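Peruvianin-I (Thevetia peruviana, PDB 6ORM) probably cleaves proteins as a cysteine peptidase of the plant latex, although its fold is that of a germin-like cupin protein. Local coordinates at residues F37-F42 against G62-L67; T73-V78 against A149-Q154. All coordinates share one frame; numbering follows the deposited sequence.

Contact 1. Residues F37-F42 against G62-L67; sequences FIYSGF and GQFPAL. With NAG (2-acetamido-2-deoxy-beta-D-glucopyranose), chain D.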
loop_
_atom_site.group_PDB
_atom_site.type_symbol
_atom_site.label_atom_id
_atom_site.label_comp_id
_atom_site.label_asym_id
_atom_site.label_seq_id
_atom_site.Cartn_x
_atom_site.Cartn_y
_atom_site.Cartn_z
ATOM N N PHE A 37 25.993 0.073 -3.541
ATOM C CA PHE A 37 25.117 0.829 -2.660
ATOM C C PHE A 37 25.574 2.265 -2.469
ATOM O O PHE A 37 24.957 3.006 -1.697
ATOM C CB PHE A 37 24.987 0.098 -1.320
ATOM C CG PHE A 37 24.371 -1.268 -1.456
ATOM C CD1 PHE A 37 22.996 -1.419 -1.478
ATOM C CD2 PHE A 37 25.167 -2.394 -1.609
ATOM C CE1 PHE A 37 22.421 -2.667 -1.624
ATOM C CE2 PHE A 37 24.597 -3.648 -1.754
ATOM C CZ PHE A 37 23.221 -3.783 -1.761
ATOM N N ILE A 38 26.635 2.673 -3.157
ATOM C CA ILE A 38 27.061 4.063 -3.220
ATOM C C ILE A 38 26.729 4.597 -4.609
ATOM O O ILE A 38 26.754 3.859 -5.601
ATOM C CB ILE A 38 28.568 4.200 -2.909
ATOM C CG1 ILE A 38 28.983 5.671 -2.820
ATOM C CG2 ILE A 38 29.401 3.463 -3.944
ATOM C CD1 ILE A 38 30.449 5.869 -2.491
ATOM N N TYR A 39 26.375 5.878 -4.674
ATOM C CA TYR A 39 26.207 6.565 -5.950
ATOM C C TYR A 39 26.896 7.917 -5.867
ATOM O O TYR A 39 26.631 8.694 -4.946
ATOM C CB TYR A 39 24.730 6.743 -6.318
ATOM C CG TYR A 39 24.536 7.364 -7.684
ATOM C CD1 TYR A 39 24.713 6.611 -8.839
ATOM C CD2 TYR A 39 24.193 8.705 -7.819
ATOM C CE1 TYR A 39 24.545 7.171 -10.090
ATOM C CE2 TYR A 39 24.023 9.274 -9.067
ATOM C CZ TYR A 39 24.201 8.503 -10.198
ATOM O OH TYR A 39 24.034 9.062 -11.444
ATOM N N SER A 40 27.771 8.200 -6.836
ATOM C CA SER A 40 28.646 9.365 -6.780
ATOM C C SER A 40 28.357 10.361 -7.899
ATOM O O SER A 40 29.193 11.224 -8.186
ATOM C CB SER A 40 30.112 8.927 -6.833
ATOM O OG SER A 40 30.478 8.231 -5.655
ATOM N N GLY A 41 27.188 10.259 -8.535
ATOM C CA GLY A 41 26.880 11.121 -9.663
ATOM C C GLY A 41 26.908 12.604 -9.343
ATOM O O GLY A 41 27.232 13.419 -10.211
ATOM N N PHE A 42 26.581 12.979 -8.104
ATOM C CA PHE A 42 26.540 14.397 -7.761
ATOM C C PHE A 42 27.914 15.047 -7.758
ATOM O O PHE A 42 27.995 16.278 -7.712
ATOM C CB PHE A 42 25.898 14.603 -6.385
ATOM C CG PHE A 42 24.411 14.426 -6.375
ATOM C CD1 PHE A 42 23.674 14.536 -7.541
ATOM C CD2 PHE A 42 23.748 14.156 -5.191
ATOM C CE1 PHE A 42 22.302 14.375 -7.527
ATOM C CE2 PHE A 42 22.377 13.994 -5.167
ATOM C CZ PHE A 42 21.651 14.105 -6.337
ATOM N N GLY A 62 16.765 4.322 -12.292
ATOM C CA GLY A 62 17.392 4.266 -13.602
ATOM C C GLY A 62 18.863 4.625 -13.578
ATOM O O GLY A 62 19.634 4.152 -14.417
ATOM N N GLN A 63 19.270 5.476 -12.637
ATOM C CA GLN A 63 20.666 5.870 -12.486
ATOM C C GLN A 63 21.376 5.127 -11.364
ATOM O O GLN A 63 22.587 4.902 -11.450
ATOM C CB GLN A 63 20.770 7.376 -12.216
ATOM C CG GLN A 63 20.283 8.265 -13.348
ATOM C CD GLN A 63 18.771 8.286 -13.470
ATOM O OE1 GLN A 63 18.060 8.523 -12.493
ATOM N NE2 GLN A 63 18.275 8.028 -14.672
ATOM N N PHE A 64 20.641 4.749 -10.319
ATOM C CA PHE A 64 21.193 4.195 -9.086
ATOM C C PHE A 64 20.476 2.873 -8.847
ATOM O O PHE A 64 19.471 2.820 -8.125
ATOM C CB PHE A 64 21.009 5.183 -7.932
ATOM C CG PHE A 64 21.704 4.797 -6.652
ATOM C CD1 PHE A 64 22.578 3.722 -6.595
ATOM C CD2 PHE A 64 21.479 5.535 -5.497
ATOM C CE1 PHE A 64 23.204 3.386 -5.405
ATOM C CE2 PHE A 64 22.101 5.206 -4.309
ATOM C CZ PHE A 64 22.966 4.131 -4.261
ATOM N N PRO A 65 20.964 1.783 -9.449
ATOM C CA PRO A 65 20.214 0.512 -9.419
ATOM C C PRO A 65 19.816 0.034 -8.031
ATOM O O PRO A 65 18.781 -0.632 -7.894
ATOM C CB PRO A 65 21.183 -0.468 -10.092
ATOM C CG PRO A 65 22.010 0.384 -10.996
ATOM C CD PRO A 65 22.164 1.707 -10.301
ATOM N N ALA A 66 20.592 0.356 -6.995
ATOM C CA ALA A 66 20.254 -0.089 -5.649
ATOM C C ALA A 66 18.973 0.540 -5.116
ATOM O O ALA A 66 18.433 0.047 -4.122
ATOM C CB ALA A 66 21.409 0.205 -4.690
ATOM N N LEU A 67 18.481 1.616 -5.738
ATOM C CA LEU A 67 17.217 2.210 -5.316
ATOM C C LEU A 67 16.017 1.347 -5.680
ATOM O O LEU A 67 14.933 1.548 -5.119
ATOM C CB LEU A 67 17.056 3.599 -5.936
ATOM C CG LEU A 67 18.033 4.664 -5.441
ATOM C CD1 LEU A 67 17.761 5.996 -6.128
ATOM C CD2 LEU A 67 17.947 4.803 -3.925
HETATM C C1 NAG D . 24.627 13.825 -17.293
HETATM C C2 NAG D . 24.722 12.415 -16.718
HETATM C C3 NAG D . 25.398 11.469 -17.707
HETATM C C4 NAG D . 24.721 11.544 -19.070
HETATM C C5 NAG D . 24.690 12.993 -19.539
HETATM C C6 NAG D . 23.971 13.181 -20.855
HETATM C C7 NAG D . 24.835 12.393 -14.264
HETATM C C8 NAG D . 25.738 12.413 -13.066
HETATM N N2 NAG D . 25.441 12.427 -15.454
HETATM O O3 NAG D . 25.318 10.147 -17.183
HETATM O O4 NAG D . 25.432 10.767 -20.030
HETATM O O5 NAG D . 23.995 13.785 -18.568
HETATM O O6 NAG D . 22.563 13.074 -20.700
HETATM O O7 NAG D . 23.614 12.346 -14.156
#
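Tyr39 and Phe64 carry this contact, with Gln63 at one end and the pair Phe37 and Ala66 at the other. CB of Tyr39 sits squarely over the centre of the Phe64 ring, 3.4 Å from its centroid and only 5° off the ring normal, a CH-pi contact. With CG anti to the backbone N (chi1 -176°), Tyr39 sets CG 4.0 Å from Phe64 CG. The two rings are nearly parallel, with 27° between their planes, but are slid apart with centroids 5.3 Å away, so they barely overlap. Further out, Tyr39 CE1 lies 3.3 Å from the carbonyl O of Gln63, and Tyr39 OH rests on Gln63 CB at 3.8 Å. The Gln63 chain bends at chi2 and leads its amide away, where OE1 accepts a hydrogen bond from Thr60 N. Phe37 O approaches the edge of the Phe64 ring near its plane, 3.4 Å from CZ. Beyond it, Phe37 CD1 meets Ala66 CB at 3.9 Å. The contact is thus made by aromatic and apolar packing together with backbone carbonyls against ring carbons. Beside it, Gly41 O lies 3.4 Å from C8 of the N-acetylglucosamine. The short strand 38-39 pairs antiparallel with a strand of the second subunit, while the Phe37 ring meets Phe108 of that subunit edge-to-face. Residues 62-67, in the loop between strands 54-57 and 73-79, thus pack against the two-residue strand 38-39, which joins a strand of the second subunit across the interface.

Contact 2. Residues T73-V78 against A149-Q154; sequences TINRCV and ASLNSQ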
loop_
_atom_site.group_PDB
_atom_site.type_symbol
_atom_site.label_atom_id
_atom_site.label_comp_id
_atom_site.label_asym_id
_atom_site.label_seq_id
_atom_site.Cartn_x
_atom_site.Cartn_y
_atom_site.Cartn_z
ATOM N N THR A 73 14.058 8.552 -4.072
ATOM C CA THR A 73 14.786 9.251 -5.124
ATOM C C THR A 73 15.269 10.575 -4.547
ATOM O O THR A 73 14.589 11.184 -3.719
ATOM C CB THR A 73 13.900 9.501 -6.360
ATOM O OG1 THR A 73 13.819 8.310 -7.151
ATOM C CG2 THR A 73 14.435 10.636 -7.232
ATOM N N ILE A 74 16.455 11.014 -4.970
ATOM C CA ILE A 74 16.904 12.378 -4.716
ATOM C C ILE A 74 17.400 12.975 -6.026
ATOM O O ILE A 74 18.158 12.334 -6.763
ATOM C CB ILE A 74 17.983 12.446 -3.613
ATOM C CG1 ILE A 74 18.285 13.901 -3.247
ATOM C CG2 ILE A 74 19.250 11.707 -4.012
ATOM C CD1 ILE A 74 19.109 14.056 -1.980
ATOM N N ASN A 75 16.949 14.188 -6.331
ATOM C CA ASN A 75 17.381 14.919 -7.511
ATOM C C ASN A 75 18.039 16.222 -7.082
ATOM O O ASN A 75 17.559 16.893 -6.164
ATOM C CB ASN A 75 16.199 15.221 -8.447
ATOM C CG ASN A 75 15.566 13.966 -9.020
ATOM O OD1 ASN A 75 16.243 12.971 -9.278
ATOM N ND2 ASN A 75 14.256 14.011 -9.226
ATOM N N ARG A 76 19.136 16.578 -7.747
ATOM C CA ARG A 76 19.781 17.866 -7.534
ATOM C C ARG A 76 19.357 18.825 -8.634
ATOM O O ARG A 76 19.449 18.496 -9.821
ATOM C CB ARG A 76 21.305 17.738 -7.517
ATOM C CG ARG A 76 22.009 19.065 -7.249
ATOM C CD ARG A 76 23.513 18.983 -7.479
ATOM N NE ARG A 76 23.846 18.695 -8.871
ATOM C CZ ARG A 76 25.007 18.186 -9.273
ATOM N NH1 ARG A 76 25.968 17.936 -8.394
ATOM N NH2 ARG A 76 25.217 17.954 -10.563
ATOM N N CYS A 77 18.906 20.011 -8.239
ATOM C CA CYS A 77 18.489 21.042 -9.175
ATOM C C CYS A 77 19.371 22.264 -8.981
ATOM O O CYS A 77 19.513 22.759 -7.858
ATOM C CB CYS A 77 17.015 21.404 -8.979
ATOM S SG CYS A 77 15.835 20.034 -9.187
ATOM N N VAL A 78 19.957 22.748 -10.071
ATOM C CA VAL A 78 20.759 23.965 -10.068
ATOM C C VAL A 78 20.113 24.957 -11.024
ATOM O O VAL A 78 19.800 24.612 -12.169
ATOM C CB VAL A 78 22.220 23.681 -10.462
ATOM C CG1 VAL A 78 23.028 24.973 -10.512
ATOM C CG2 VAL A 78 22.843 22.687 -9.489
ATOM N N ALA A 149 15.757 17.664 -4.103
ATOM C CA ALA A 149 14.404 17.159 -3.922
ATOM C C ALA A 149 14.472 15.693 -3.513
ATOM O O ALA A 149 14.995 14.861 -4.262
ATOM C CB ALA A 149 13.585 17.325 -5.203
ATOM N N SER A 150 13.972 15.387 -2.318
ATOM C CA SER A 150 13.790 14.009 -1.880
ATOM C C SER A 150 12.358 13.591 -2.185
ATOM O O SER A 150 11.413 14.291 -1.807
ATOM C CB SER A 150 14.084 13.867 -0.386
ATOM O OG SER A 150 15.447 14.134 -0.097
ATOM N N LEU A 151 12.199 12.470 -2.887
ATOM C CA LEU A 151 10.886 11.999 -3.308
ATOM C C LEU A 151 10.684 10.552 -2.880
ATOM O O LEU A 151 11.613 9.742 -2.939
ATOM C CB LEU A 151 10.713 12.137 -4.828
ATOM C CG LEU A 151 10.914 13.552 -5.382
ATOM C CD1 LEU A 151 12.277 13.692 -6.055
ATOM C CD2 LEU A 151 9.792 13.938 -6.337
ATOM N N ASN A 152 9.460 10.232 -2.454
ATOM C CA ASN A 152 9.147 8.894 -1.950
ATOM C C ASN A 152 8.680 7.973 -3.083
ATOM O O ASN A 152 7.595 7.394 -3.063
ATOM C CB ASN A 152 8.117 8.974 -0.828
ATOM C CG ASN A 152 6.810 9.606 -1.269
ATOM O OD1 ASN A 152 6.786 10.486 -2.132
ATOM N ND2 ASN A 152 5.711 9.155 -0.674
ATOM N N SER A 153 9.539 7.856 -4.091
ATOM C CA SER A 153 9.382 6.848 -5.130
ATOM C C SER A 153 10.739 6.631 -5.775
ATOM O O SER A 153 11.552 7.554 -5.852
ATOM C CB SER A 153 8.347 7.260 -6.184
ATOM O OG SER A 153 8.278 6.301 -7.227
ATOM N N GLN A 154 10.976 5.404 -6.239
ATOM C CA GLN A 154 12.185 5.146 -7.010
ATOM C C GLN A 154 12.134 5.772 -8.397
ATOM O O GLN A 154 13.175 5.861 -9.056
ATOM C CB GLN A 154 12.428 3.642 -7.136
ATOM C CG GLN A 154 11.495 2.953 -8.107
ATOM C CD GLN A 154 11.788 1.475 -8.240
ATOM O OE1 GLN A 154 11.754 0.730 -7.259
ATOM N NE2 GLN A 154 12.080 1.042 -9.459
#
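Thr73 turns its hydroxyl OG1 anti to its own carbonyl carbon (chi1 -80°) and methyl CG2 anti to the backbone N, which sends the hydroxyl to Ser153 and the methyl to Leu151. OG1 donates to Ser153 O at 2.7 Å, in the carbonyl plane and on a lone pair, while CG2 touches Leu151 CD1 at 3.9 Å as the two side chains cross obliquely. The same leucine methyl lies 3.8 Å from Asn75 ND2, the side chains meeting at about a right angle. Asn75 OD1 is engaged by Val59 N.

Between the backbones, Thr73 with Leu151 and Asn75 with Ala149 form antiparallel hydrogen-bonded pairs. Leu151 N reaches Thr73 O at 2.8 Å almost straight (171°), whereas the return bond from Thr73 N to Leu151 O is more bent (144°). Ile74 and Ser150 between them form a non-hydrogen-bonded pair, and Ile74 CA makes a CA-H...O contact of 3.2 Å to Ala149 O. Their side chains lie on the face opposite Thr73 and Leu151, turned to the second subunit: Ser150 OG hydrogen-bonds Ser150 OG of that subunit, and Ile74 packs on its Leu126.

Past Leu151 the chain leaves the ladder through an inverse gamma turn centred on Asn152, which brings Ser153 O to the threonine. This buried antiparallel ladder joins strands 73-79 and 145-151 as neighbours in an antiparallel sheet of the cupin beta-barrel.

From the N terminus, the chain first passes residues 37-42 and strand 54-57, and contact 1 closes this short loop at residues 62-67. Only then does strand 73-79 begin; about 70 residues, rich in strand, follow before contact 2 brings residues 149-154 back beside it. The two closures therefore stand in series, neither enclosing nor crossing the other. Their centres are about 12 Å apart, yet they touch: Phe42 O receives a weak hydrogen bond from Arg76 NH1, and Leu67 O packs on Gln154 CB at 3.8 Å. Contact 1, beside a glycan, ties strand 38-39 to the loop after strand 54-57; contact 2, near the chain's centre, ties strands 73-79 and 145-151; both border the second subunit.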